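PDB 3TDQ: PilY2 protein from Pseudomonas aeruginosa, which probably takes part in the assembly of type IV pili, the surface fibres used for adhesion, and belongs to the OB clan. Local coordinates for residues Y30-P33 / N34-R38. Sequence-based numbering, arbitrary orientation. Where two conformers were deposited one is given.
Sequences YRLP and NSTVR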
loop_
_atom_site.group_PDB
_atom_site.type_symbol
_atom_site.label_atom_id
_atom_site.label_comp_id
_atom_site.label_asym_id
_atom_site.label_seq_id
_atom_site.Cartn_x
_atom_site.Cartn_y
_atom_site.Cartn_z
ATOM N N TYR A 30 14.269 6.417 -8.976
ATOM C CA TYR A 30 13.733 7.116 -7.841
ATOM C C TYR A 30 14.620 6.921 -6.650
ATOM O O TYR A 30 15.237 5.859 -6.518
ATOM C CB TYR A 30 12.330 6.547 -7.474
ATOM C CG TYR A 30 11.314 6.650 -8.584
ATOM C CD1 TYR A 30 11.211 5.653 -9.556
ATOM C CD2 TYR A 30 10.478 7.764 -8.688
ATOM C CE1 TYR A 30 10.309 5.760 -10.611
ATOM C CE2 TYR A 30 9.556 7.871 -9.735
ATOM C CZ TYR A 30 9.473 6.860 -10.689
ATOM O OH TYR A 30 8.595 6.928 -11.739
ATOM N N ARG A 31 14.638 7.908 -5.751
ATOM C CA ARG A 31 15.357 7.774 -4.495
ATOM C C ARG A 31 14.449 7.002 -3.556
ATOM O O ARG A 31 13.264 7.325 -3.458
ATOM C CB ARG A 31 15.734 9.153 -3.905
ATOM C CG ARG A 31 16.550 9.087 -2.600
ATOM C CD ARG A 31 18.032 8.791 -2.841
ATOM N NE ARG A 31 18.639 9.781 -3.730
ATOM C CZ ARG A 31 19.761 9.598 -4.408
ATOM N NH1 ARG A 31 20.437 8.463 -4.292
ATOM N NH2 ARG A 31 20.220 10.550 -5.207
ATOM N N LEU A 32 14.974 5.967 -2.903
ATOM C CA LEU A 32 14.206 5.188 -1.941
ATOM C C LEU A 32 15.026 5.213 -0.630
ATOM O O LEU A 32 15.905 4.383 -0.428
ATOM C CB LEU A 32 13.902 3.777 -2.462
ATOM C CG LEU A 32 13.050 2.851 -1.582
ATOM C CD1 LEU A 32 11.771 3.530 -1.084
ATOM C CD2 LEU A 32 12.668 1.614 -2.362
ATOM N N PRO A 33 14.828 6.257 0.203
ATOM C CA PRO A 33 15.656 6.409 1.413
ATOM C C PRO A 33 15.303 5.382 2.468
ATOM O O PRO A 33 14.223 4.796 2.417
ATOM C CB PRO A 33 15.351 7.851 1.888
ATOM C CG PRO A 33 14.012 8.145 1.374
ATOM C CD PRO A 33 13.833 7.341 0.092
ATOM N N ASN A 34 16.216 5.165 3.426
ATOM C CA ASN A 34 15.997 4.209 4.536
ATOM C C ASN A 34 14.799 4.611 5.407
ATOM O O ASN A 34 14.233 3.764 6.067
ATOM C CB ASN A 34 17.269 4.136 5.418
ATOM C CG ASN A 34 18.507 3.588 4.727
ATOM O OD1 ASN A 34 18.448 3.012 3.610
ATOM N ND2 ASN A 34 19.665 3.806 5.364
ATOM N N SER A 35 14.413 5.910 5.388
ATOM C CA SER A 35 13.287 6.452 6.156
ATOM C C SER A 35 11.922 6.004 5.584
ATOM O O SER A 35 10.930 6.156 6.280
ATOM C CB SER A 35 13.383 7.979 6.235
ATOM O OG SER A 35 13.369 8.561 4.940
ATOM N N THR A 36 11.864 5.413 4.358
ATOM C CA THR A 36 10.607 4.863 3.802
ATOM C C THR A 36 10.539 3.475 4.382
ATOM O O THR A 36 11.243 2.556 3.920
ATOM C CB THR A 36 10.600 4.938 2.278
ATOM O OG1 THR A 36 10.768 6.320 1.951
ATOM C CG2 THR A 36 9.305 4.356 1.654
ATOM N N VAL A 37 9.731 3.332 5.435
ATOM C CA VAL A 37 9.627 2.129 6.248
ATOM C C VAL A 37 8.171 1.623 6.315
ATOM O O VAL A 37 7.234 2.411 6.419
ATOM C CB VAL A 37 10.208 2.443 7.667
ATOM C CG1 VAL A 37 10.113 1.254 8.609
ATOM C CG2 VAL A 37 11.641 2.954 7.607
ATOM N N ARG A 38 8.007 0.295 6.256
ATOM C CA ARG A 38 6.728 -0.392 6.334
ATOM C C ARG A 38 6.937 -1.583 7.282
ATOM O O ARG A 38 7.880 -2.362 7.101
ATOM C CB ARG A 38 6.267 -0.817 4.918
ATOM C CG ARG A 38 4.767 -1.046 4.741
ATOM C CD ARG A 38 4.385 -1.175 3.243
ATOM N NE ARG A 38 3.100 -0.527 2.944
ATOM C CZ ARG A 38 2.981 0.726 2.541
ATOM N NH1 ARG A 38 4.060 1.452 2.278
ATOM N NH2 ARG A 38 1.784 1.260 2.373
HETATM O O HOH W 1 13.431 2.224 2.352
#
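Pro-33 and Thr-36 face each other across a four-residue reversal of the chain, a worked example of a turn bond accompanied by side-chain packing and by water on its carbonyls. The amide N of Thr-36 donates to O of Pro-33 over 3.1 Å, nearly straight at the hydrogen (165°), although the donor stands well above the carbonyl plane. A water gives one hydrogen bond to this same oxygen and another to O of Thr-36, so the Pro-33 carbonyl accepts twice.

The inner side is close-packed. Leu-32 and Thr-36 meet roughly at right angles, CD1 of Leu-32 lying 3.8 Å from CG2 of Thr-36, and both residues are buried. With CG2 anti to its own N, Thr-36 turns this methyl to the leucine while OG1 (chi1 -58°) lies 3.7 Å from CD of Pro-33 and hydrogen-bonds to O of Ile-66.

The other side is open to solvent, and few atoms touch there. OG of exposed Ser-35 comes within 3.6 Å of CG of Pro-33, near CB as well. In Asn-34, also exposed, CB points away from residues 30-33 yet still touches Pro-33, and OD1 accepts from ND2 of Asn-21.

Pro-33 to Thr-36 thus form a type I beta turn between strands 28-31 and 37-38; backbone bonds from Arg-31 to Ser-64 and Ile-66 join the sheet's outermost strands, consistent with an OB-type barrel.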